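Local coordinates for protein beta-galactosidase (Trichoderma reesei, PDB 3OG2) that probably hydrolyses terminal non-reducing beta-D-galactose residues of beta-D-galactosides, as a glycoside hydrolase of family 35, at residues Y339-Y344 / I348-R353; G929-N934 / T939-P944. All blocks are in the same frame, centred on the assembly; numbering follows the deposited sequence.

Contact 1 (Y339-Y344 / I348-R353); sequences YTSYDY and IREDRR
D343 meets R349 and E350, and S341 meets E350, within the loop that joins strand 318-321 of the TIM barrel to helix 357-370, where R349 to R352 form a type I beta turn. I348 takes part through its carbonyl: water 1 donates to both I348 O and D343 O, linking the two backbones. At R349, CA and CB lie beside D343 OD1, and water 2 joins R349 NH1 to the same oxygen; the guanidinium itself forms salt bridges with D355 and E293. E350 N donates to D343 OD1 (2.8 Å, 158°), on the anti side of a carboxylate whose OD2 pairs with R356. The E350 side chain runs extended, CG anti to the backbone N (chi1 179°), which brings OE1 within 2.6 Å of S341 OG. S341 OG donates to E350 OE1 from above the carboxylate plane and accepts from D343 N (3.1 Å), closing an ST turn; two bonds thus fix its rotation. With an alanine here instead of E350, S341 OG and T328 OG1 would probably each lose a partner. Within the turn, D351 OD1 accepts from R353 N, an Asx turn, while D351 OD2 receives R353 NE at 2.8 Å and NH2 at 3.1 Å, both on its syn side.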
ATOM      1  N   TYR A 339     -12.222   4.469   2.365  1.00  7.16           N
ATOM      2  CA  TYR A 339     -12.276   5.889   2.710  1.00  6.89           C
ATOM      3  C   TYR A 339     -10.944   6.514   2.367  1.00  6.69           C
ATOM      4  O   TYR A 339     -10.240   6.027   1.481  1.00  9.36           O
ATOM      5  CB  TYR A 339     -12.787   6.058   4.145  1.00  7.74           C
ATOM      6  CG  TYR A 339     -12.091   5.229   5.181  1.00  7.79           C
ATOM      7  CD1 TYR A 339     -12.569   3.930   5.533  1.00  7.99           C
ATOM      8  CD2 TYR A 339     -10.940   5.723   5.831  1.00  7.41           C
ATOM      9  CE1 TYR A 339     -11.890   3.184   6.503  1.00  8.09           C
ATOM     10  CE2 TYR A 339     -10.289   4.955   6.788  1.00  8.73           C
ATOM     11  CZ  TYR A 339     -10.774   3.690   7.107  1.00  8.80           C
ATOM     12  OH  TYR A 339     -10.127   2.955   8.068  1.00 10.18           O
ATOM     13  N   THR A 340     -10.582   7.657   2.977  1.00  6.64           N
ATOM     14  CA  THR A 340      -9.385   8.353   2.475  1.00  6.89           C
ATOM     15  C   THR A 340      -8.125   7.567   2.736  1.00  6.63           C
ATOM     16  O   THR A 340      -7.259   7.437   1.867  1.00  8.10           O
ATOM     17  CB  THR A 340      -9.237   9.739   3.135  1.00  7.32           C
ATOM     18  OG1 THR A 340     -10.460  10.434   2.987  1.00  8.31           O
ATOM     19  CG2 THR A 340      -8.148  10.494   2.379  1.00  8.14           C
ATOM     20  N   SER A 341      -7.942   7.041   3.939  1.00  6.53           N
ATOM     21  CA  SER A 341      -6.707   6.348   4.209  1.00  7.04           C
ATOM     22  C   SER A 341      -6.580   5.058   3.406  1.00  7.25           C
ATOM     23  O   SER A 341      -7.526   4.286   3.272  1.00  7.58           O
ATOM     24  CB  SER A 341      -6.697   6.015   5.732  1.00  7.80           C
ATOM     25  OG  SER A 341      -5.478   5.295   6.056  1.00  7.69           O
ATOM     26  N   TYR A 342      -5.355   4.747   2.954  1.00  7.10           N
ATOM     27  CA  TYR A 342      -5.054   3.392   2.453  1.00  7.78           C
ATOM     28  C   TYR A 342      -3.857   2.858   3.261  1.00  6.25           C
ATOM     29  O   TYR A 342      -2.994   2.152   2.763  1.00  7.12           O
ATOM     30  CB  TYR A 342      -4.717   3.366   0.984  1.00  7.14           C
ATOM     31  CG  TYR A 342      -4.968   2.031   0.278  1.00  6.58           C
ATOM     32  CD1 TYR A 342      -6.192   1.346   0.347  1.00  7.00           C
ATOM     33  CD2 TYR A 342      -3.937   1.452  -0.453  1.00  6.89           C
ATOM     34  CE1 TYR A 342      -6.385   0.122  -0.313  1.00  7.01           C
ATOM     35  CE2 TYR A 342      -4.124   0.225  -1.150  1.00  7.17           C
ATOM     36  CZ  TYR A 342      -5.357  -0.405  -1.038  1.00  7.48           C
ATOM     37  OH  TYR A 342      -5.484  -1.570  -1.750  1.00  7.96           O
ATOM     38  N   ASP A 343      -3.843   3.146   4.585  1.00  6.89           N
ATOM     39  CA  ASP A 343      -2.752   2.626   5.402  1.00  6.94           C
ATOM     40  C   ASP A 343      -2.662   1.094   5.299  1.00  5.98           C
ATOM     41  O   ASP A 343      -1.554   0.554   5.291  1.00  6.45           O
ATOM     42  CB  ASP A 343      -2.973   3.017   6.859  1.00  6.76           C
ATOM     43  CG  ASP A 343      -1.960   2.415   7.813  1.00  7.28           C
ATOM     44  OD1 ASP A 343      -0.912   3.085   8.060  1.00  8.05           O
ATOM     45  OD2 ASP A 343      -2.192   1.277   8.282  1.00  7.39           O
ATOM     46  N   TYR A 344      -3.822   0.459   5.217  1.00  6.44           N
ATOM     47  CA  TYR A 344      -3.883  -1.007   4.916  1.00  6.80           C
ATOM     48  C   TYR A 344      -3.443  -1.821   6.110  1.00  6.48           C
ATOM     49  O   TYR A 344      -3.403  -3.056   5.988  1.00  8.04           O
ATOM     50  CB  TYR A 344      -3.107  -1.375   3.636  1.00  7.20           C
ATOM     51  CG  TYR A 344      -3.697  -2.528   2.856  1.00  7.14           C
ATOM     52  CD1 TYR A 344      -4.811  -2.344   2.015  1.00  9.16           C
ATOM     53  CD2 TYR A 344      -3.120  -3.805   2.957  1.00  7.51           C
ATOM     54  CE1 TYR A 344      -5.342  -3.418   1.298  1.00  8.31           C
ATOM     55  CE2 TYR A 344      -3.649  -4.882   2.246  1.00  7.60           C
ATOM     56  CZ  TYR A 344      -4.741  -4.664   1.434  1.00  8.21           C
ATOM     57  OH  TYR A 344      -5.258  -5.758   0.745  1.00  9.15           O
ATOM     58  N   ILE A 348       4.706  -0.777   6.435  1.00  6.39           N
ATOM     59  CA  ILE A 348       5.085   0.640   6.439  1.00  6.95           C
ATOM     60  C   ILE A 348       3.799   1.456   6.532  1.00  6.96           C
ATOM     61  O   ILE A 348       2.917   1.257   5.694  1.00  7.73           O
ATOM     62  CB  ILE A 348       5.870   1.001   5.175  1.00  6.72           C
ATOM     63  CG1 ILE A 348       7.077   0.064   4.987  1.00  6.92           C
ATOM     64  CG2 ILE A 348       6.256   2.458   5.219  1.00  7.86           C
ATOM     65  CD1 ILE A 348       7.855   0.246   3.688  1.00  8.53           C
ATOM     66  N   ARG A 349       3.687   2.292   7.565  1.00  6.84           N
ATOM     67  CA  ARG A 349       2.449   3.027   7.774  1.00  7.32           C
ATOM     68  C   ARG A 349       2.230   4.054   6.656  1.00  7.70           C
ATOM     69  O   ARG A 349       3.167   4.425   5.907  1.00  8.13           O
ATOM     70  CB  ARG A 349       2.539   3.821   9.061  1.00  8.20           C
ATOM     71  CG  ARG A 349       2.550   2.954  10.334  1.00  8.23           C
ATOM     72  CD  ARG A 349       2.595   3.921  11.511  1.00  9.76           C
ATOM     73  NE  ARG A 349       2.712   3.248  12.812  1.00  9.66           N
ATOM     74  CZ  ARG A 349       1.685   2.825  13.504  1.00 10.28           C
ATOM     75  NH1 ARG A 349       0.421   2.968  13.062  1.00 11.26           N
ATOM     76  NH2 ARG A 349       1.916   2.248  14.693  1.00 12.99           N
ATOM     77  N   GLU A 350       1.007   4.591   6.616  1.00  7.39           N
ATOM     78  CA  GLU A 350       0.650   5.632   5.649  1.00  7.85           C
ATOM     79  C   GLU A 350       1.555   6.830   5.735  1.00  7.75           C
ATOM     80  O   GLU A 350       1.837   7.451   4.724  1.00  9.03           O
ATOM     81  CB  GLU A 350      -0.808   6.018   5.967  1.00  8.52           C
ATOM     82  CG  GLU A 350      -1.343   7.123   5.076  1.00  8.86           C
ATOM     83  CD  GLU A 350      -2.840   7.329   5.285  1.00  9.10           C
ATOM     84  OE1 GLU A 350      -3.379   6.822   6.312  1.00 10.29           O
ATOM     85  OE2 GLU A 350      -3.498   7.979   4.434  1.00 10.89           O
ATOM     86  N   ASP A 351       1.998   7.160   6.967  1.00  7.77           N
ATOM     87  CA  ASP A 351       2.927   8.296   7.174  1.00  8.79           C
ATOM     88  C   ASP A 351       4.393   7.859   7.034  1.00  8.55           C
ATOM     89  O   ASP A 351       5.288   8.665   7.345  1.00 10.07           O
ATOM     90  CB  ASP A 351       2.608   8.970   8.498  1.00 10.30           C
ATOM     91  CG  ASP A 351       2.931   8.123   9.704  1.00 12.05           C
ATOM     92  OD1 ASP A 351       3.517   7.025   9.580  1.00 11.12           O
ATOM     93  OD2 ASP A 351       2.595   8.546  10.854  1.00 13.94           O
ATOM     94  N   ARG A 352       4.645   6.654   6.573  1.00  8.28           N
ATOM     95  CA  ARG A 352       5.936   6.051   6.193  1.00  7.64           C
ATOM     96  C   ARG A 352       6.729   5.589   7.424  1.00  6.81           C
ATOM     97  O   ARG A 352       7.891   5.174   7.272  1.00  8.70           O
ATOM     98  CB  ARG A 352       6.786   6.895   5.212  1.00  8.95           C
ATOM     99  CG  ARG A 352       5.920   7.455   4.076  1.00  9.73           C
ATOM    100  CD  ARG A 352       6.720   8.321   3.101  1.00 11.09           C
ATOM    101  NE  ARG A 352       7.496   9.308   3.831  1.00 11.83           N
ATOM    102  CZ  ARG A 352       7.048  10.396   4.423  1.00 12.84           C
ATOM    103  NH1 ARG A 352       5.746  10.717   4.353  1.00 13.98           N
ATOM    104  NH2 ARG A 352       7.931  11.163   5.071  1.00 16.30           N
ATOM    105  N   ARG A 353       6.126   5.607   8.605  1.00  7.28           N
ATOM    106  CA  ARG A 353       6.854   5.115   9.789  1.00  8.00           C
ATOM    107  C   ARG A 353       6.943   3.574   9.734  1.00  8.26           C
ATOM    108  O   ARG A 353       6.028   2.898   9.262  1.00  7.77           O
ATOM    109  CB  ARG A 353       6.205   5.531  11.108  1.00  9.23           C
ATOM    110  CG  ARG A 353       6.415   7.015  11.409  1.00 11.67           C
ATOM    111  CD  ARG A 353       5.747   7.347  12.740  1.00 15.83           C
ATOM    112  NE  ARG A 353       4.305   7.266  12.709  1.00 16.32           N
ATOM    113  CZ  ARG A 353       3.476   6.742  13.606  1.00 16.53           C
ATOM    114  NH1 ARG A 353       3.856   6.155  14.752  1.00 20.53           N
ATOM    115  NH2 ARG A 353       2.165   6.789  13.384  1.00 18.10           N
TER
HETATM  116  O   HOH W   1       0.628   2.130   4.471  1.00  7.84           O
HETATM  117  O   HOH W   2      -0.704   4.094  10.572  1.00 10.79           O

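Contact 2 (G929-N934 / T939-P944); sequences GKYVSN and TEFPVP. With NAG (2-acetamido-2-deoxy-beta-D-glucopyranose), chain C.
The side chains of Y931 and F941 cross at about a right angle and meet at the rims of their rings. F941 CZ lies in the plane of the Y931 ring at its edge, Y931 CD1 comes to 3.7 Å from F941 CE1, and T939 CA borders another part of the Y931 rim. The F908 ring stacks on Y931, whereas the acetyl methyl of the NAG, C8, approaches obliquely, 3.3 Å from Y931 CE1. F941 has K930 O at its edge, 3.7 Å from CZ, and G929 CA obliquely placed, 3.5 Å from CD2. F941 reaches these atoms because its CG stands anti to its carbonyl carbon (chi1 -66°), with CB directed at the opposing strand. Strands 929-932 and 940-943 run antiparallel at 176°, yet their axes are 8.5 Å apart and no hydrogen bond joins them, consistent with two sheets of a beta sandwich, strand 929-932 pairing with 917-923 and strand 940-943 with 900-908. G929 suits its place on two counts: a beta carbon would fall 2.6 Å from F941 CD2 as the ring stands, and at these backbone angles it would collide with the preceding carbonyl oxygen. Beside the rings, NAG N2 donates to S933 O (2.9 Å, 141°), and the sugar also bonds T912. The chemistry implies cohesion between the segments by apolar packing, while their backbones bond to neighbouring strands (G929 with L921, F941 with F906).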
ATOM      1  N   GLY A 929      -8.737  14.511   2.377  1.00  7.55           N
ATOM      2  CA  GLY A 929      -9.585  13.841   3.381  1.00  8.36           C
ATOM      3  C   GLY A 929     -11.076  14.084   3.091  1.00  7.37           C
ATOM      4  O   GLY A 929     -11.505  15.224   2.769  1.00  8.48           O
ATOM      5  N   LYS A 930     -11.826  13.017   3.221  1.00  8.03           N
ATOM      6  CA  LYS A 930     -13.256  13.064   3.257  1.00  8.87           C
ATOM      7  C   LYS A 930     -13.612  12.511   4.635  1.00  7.90           C
ATOM      8  O   LYS A 930     -13.368  11.381   4.973  1.00  9.86           O
ATOM      9  CB  LYS A 930     -13.843  12.178   2.120  1.00  9.75           C
ATOM     10  CG  LYS A 930     -15.365  12.210   2.121  1.00 14.66           C
ATOM     11  CD  LYS A 930     -15.963  11.737   0.789  1.00 19.01           C
ATOM     12  CE  LYS A 930     -16.051  12.843  -0.238  1.00 16.78           C
ATOM     13  NZ  LYS A 930     -16.753  12.457  -1.499  1.00 15.53           N
ATOM     14  N   TYR A 931     -14.218  13.393   5.428  1.00  8.53           N
ATOM     15  CA  TYR A 931     -14.597  13.096   6.800  1.00  8.03           C
ATOM     16  C   TYR A 931     -16.105  13.001   6.863  1.00  7.81           C
ATOM     17  O   TYR A 931     -16.799  13.903   6.407  1.00 10.27           O
ATOM     18  CB  TYR A 931     -14.119  14.254   7.703  1.00  9.30           C
ATOM     19  CG  TYR A 931     -14.519  14.043   9.158  1.00  9.84           C
ATOM     20  CD1 TYR A 931     -13.813  13.111   9.918  1.00 10.29           C
ATOM     21  CD2 TYR A 931     -15.565  14.733   9.722  1.00 11.58           C
ATOM     22  CE1 TYR A 931     -14.166  12.889  11.253  1.00 10.64           C
ATOM     23  CE2 TYR A 931     -15.959  14.566  11.055  1.00 11.67           C
ATOM     24  CZ  TYR A 931     -15.233  13.634  11.796  1.00 11.37           C
ATOM     25  OH  TYR A 931     -15.560  13.407  13.116  1.00 12.61           O
ATOM     26  N   VAL A 932     -16.625  11.928   7.466  1.00  9.31           N
ATOM     27  CA  VAL A 932     -18.052  11.719   7.478  1.00  8.96           C
ATOM     28  C   VAL A 932     -18.426  11.454   8.932  1.00  9.00           C
ATOM     29  O   VAL A 932     -18.212  10.370   9.480  1.00  9.60           O
ATOM     30  CB  VAL A 932     -18.531  10.570   6.543  1.00  8.75           C
ATOM     31  CG1 VAL A 932     -20.044  10.410   6.673  1.00 10.80           C
ATOM     32  CG2 VAL A 932     -18.124  10.861   5.095  1.00 10.46           C
ATOM     33  N   SER A 933     -19.000  12.486   9.557  1.00  9.64           N
ATOM     34  CA  SER A 933     -19.027  12.483  11.033  1.00 10.05           C
ATOM     35  C   SER A 933     -19.946  11.395  11.581  1.00  9.78           C
ATOM     36  O   SER A 933     -19.729  10.907  12.707  1.00 12.17           O
ATOM     37  CB  SER A 933     -19.427  13.872  11.570  1.00 11.53           C
ATOM     38  OG  SER A 933     -20.857  14.016  11.517  1.00 12.32           O
ATOM     39  N   ASN A 934     -20.963  10.996  10.797  1.00  9.69           N
ATOM     40  CA  ASN A 934     -21.953  10.024  11.278  1.00 11.73           C
ATOM     41  C   ASN A 934     -21.685   8.624  10.717  1.00 11.00           C
ATOM     42  O   ASN A 934     -22.499   7.746  10.958  1.00 13.48           O
ATOM     43  CB  ASN A 934     -23.382  10.471  10.916  1.00 11.20           C
ATOM     44  CG  ASN A 934     -23.568  10.596   9.404  1.00 11.57           C
ATOM     45  OD1 ASN A 934     -22.702  11.052   8.689  1.00 11.75           O
ATOM     46  ND2 ASN A 934     -24.741  10.156   8.906  1.00 16.88           N
ATOM     47  N   THR A 939     -10.704   9.738  11.693  1.00  9.26           N
ATOM     48  CA  THR A 939     -10.682  11.054  12.338  1.00  9.97           C
ATOM     49  C   THR A 939      -9.332  11.731  12.156  1.00  9.49           C
ATOM     50  O   THR A 939      -9.221  12.942  12.297  1.00 11.58           O
ATOM     51  CB  THR A 939     -10.948  10.951  13.856  1.00 11.21           C
ATOM     52  OG1 THR A 939     -10.066   9.951  14.431  1.00 13.52           O
ATOM     53  CG2 THR A 939     -12.396  10.549  14.159  1.00 14.12           C
ATOM     54  N   GLU A 940      -8.274  10.962  11.830  1.00  9.09           N
ATOM     55  CA  GLU A 940      -6.906  11.498  11.717  1.00  9.53           C
ATOM     56  C   GLU A 940      -6.465  11.355  10.277  1.00  8.78           C
ATOM     57  O   GLU A 940      -6.467  10.219   9.721  1.00  9.53           O
ATOM     58  CB  GLU A 940      -6.006  10.744  12.688  1.00 11.72           C
ATOM     59  CG  GLU A 940      -4.527  11.128  12.497  1.00 13.65           C
ATOM     60  CD  GLU A 940      -3.661  10.755  13.661  1.00 17.83           C
ATOM     61  OE1 GLU A 940      -4.124  10.178  14.663  1.00 25.19           O
ATOM     62  OE2 GLU A 940      -2.446  11.062  13.589  1.00 19.93           O
ATOM     63  N   PHE A 941      -6.077  12.463   9.651  1.00  8.70           N
ATOM     64  CA  PHE A 941      -5.781  12.586   8.219  1.00  8.22           C
ATOM     65  C   PHE A 941      -4.333  12.975   8.017  1.00  8.11           C
ATOM     66  O   PHE A 941      -4.023  14.171   8.118  1.00  8.62           O
ATOM     67  CB  PHE A 941      -6.721  13.645   7.558  1.00  7.86           C
ATOM     68  CG  PHE A 941      -8.153  13.124   7.597  1.00  8.25           C
ATOM     69  CD1 PHE A 941      -8.980  13.309   8.678  1.00  9.53           C
ATOM     70  CD2 PHE A 941      -8.656  12.405   6.483  1.00  8.70           C
ATOM     71  CE1 PHE A 941     -10.311  12.830   8.687  1.00  9.95           C
ATOM     72  CE2 PHE A 941      -9.986  11.956   6.471  1.00  8.26           C
ATOM     73  CZ  PHE A 941     -10.796  12.147   7.564  1.00  9.89           C
ATOM     74  N   PRO A 942      -3.439  12.020   7.792  1.00  7.70           N
ATOM     75  CA  PRO A 942      -2.012  12.381   7.592  1.00  8.29           C
ATOM     76  C   PRO A 942      -1.864  13.054   6.244  1.00  7.74           C
ATOM     77  O   PRO A 942      -2.589  12.727   5.263  1.00  9.22           O
ATOM     78  CB  PRO A 942      -1.301  11.027   7.543  1.00  9.59           C
ATOM     79  CG  PRO A 942      -2.359  10.063   7.132  1.00 12.92           C
ATOM     80  CD  PRO A 942      -3.648  10.569   7.728  1.00  8.87           C
ATOM     81  N   VAL A 943      -0.941  13.990   6.147  1.00  7.96           N
ATOM     82  CA  VAL A 943      -0.621  14.703   4.906  1.00  7.84           C
ATOM     83  C   VAL A 943       0.879  14.725   4.801  1.00  8.24           C
ATOM     84  O   VAL A 943       1.486  15.186   5.756  1.00  9.62           O
ATOM     85  CB  VAL A 943      -1.237  16.107   4.858  1.00  7.99           C
ATOM     86  CG1 VAL A 943      -0.892  16.748   3.523  1.00 10.69           C
ATOM     87  CG2 VAL A 943      -2.755  15.998   5.083  1.00  8.90           C
ATOM     88  N   PRO A 944       1.486  14.242   3.726  1.00  8.49           N
ATOM     89  CA  PRO A 944       2.950  14.164   3.721  1.00  9.10           C
ATOM     90  C   PRO A 944       3.658  15.498   3.544  1.00  9.11           C
ATOM     91  O   PRO A 944       3.204  16.386   2.854  1.00  9.60           O
ATOM     92  CB  PRO A 944       3.246  13.322   2.477  1.00  9.63           C
ATOM     93  CG  PRO A 944       2.061  13.546   1.590  1.00 10.30           C
ATOM     94  CD  PRO A 944       0.865  13.745   2.487  1.00  9.04           C
TER
HETATM   95  C1  NAG C   1     -18.496   9.536  15.421  1.00 14.32           C
HETATM   96  C2  NAG C   1     -18.080   8.453  14.410  1.00 12.47           C
HETATM   97  C3  NAG C   1     -19.352   7.741  13.928  1.00 12.84           C
HETATM   98  C4  NAG C   1     -20.136   7.157  15.113  1.00 15.89           C
HETATM   99  C5  NAG C   1     -20.349   8.253  16.185  1.00 19.25           C
HETATM  100  C6  NAG C   1     -20.976   7.689  17.456  1.00 28.12           C
HETATM  101  C7  NAG C   1     -16.163   9.015  13.001  1.00 11.36           C
HETATM  102  C8  NAG C   1     -15.616  10.023  11.999  1.00 13.42           C
HETATM  103  N2  NAG C   1     -17.454   9.131  13.265  1.00 11.95           N
HETATM  104  O3  NAG C   1     -18.988   6.735  12.999  1.00 14.69           O
HETATM  105  O4  NAG C   1     -21.425   6.791  14.649  1.00 16.81           O
HETATM  106  O5  NAG C   1     -19.126   8.881  16.509  1.00 16.61           O
HETATM  107  O6  NAG C   1     -21.369   8.818  18.264  1.00 37.15           O
HETATM  108  O7  NAG C   1     -15.442   8.205  13.555  1.00 16.04           O

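Overall arrangement
Contacts 1 and 2 have centres 12 Å apart and touch directly, although one lies in the catalytic barrel domain and the other in a C-terminal all-beta domain: the barrel loop packs against the beta sandwich. T340 OG1 lies 2.9 Å from K930 N, a probable hydrogen bond, and 3.8 Å from F941 CE2, so one threonine reaches both strands of contact 2. A second junction is packing, with E350 CD 3.3 Å from P942 CG. Only contact 1 borders the active site: Y342 is hydrogen-bonded to E122, a galactose-binding residue, their side chains about 3 Å apart at nearest atoms. Contact 2 lies away from that site, beside a protein-attached glycan.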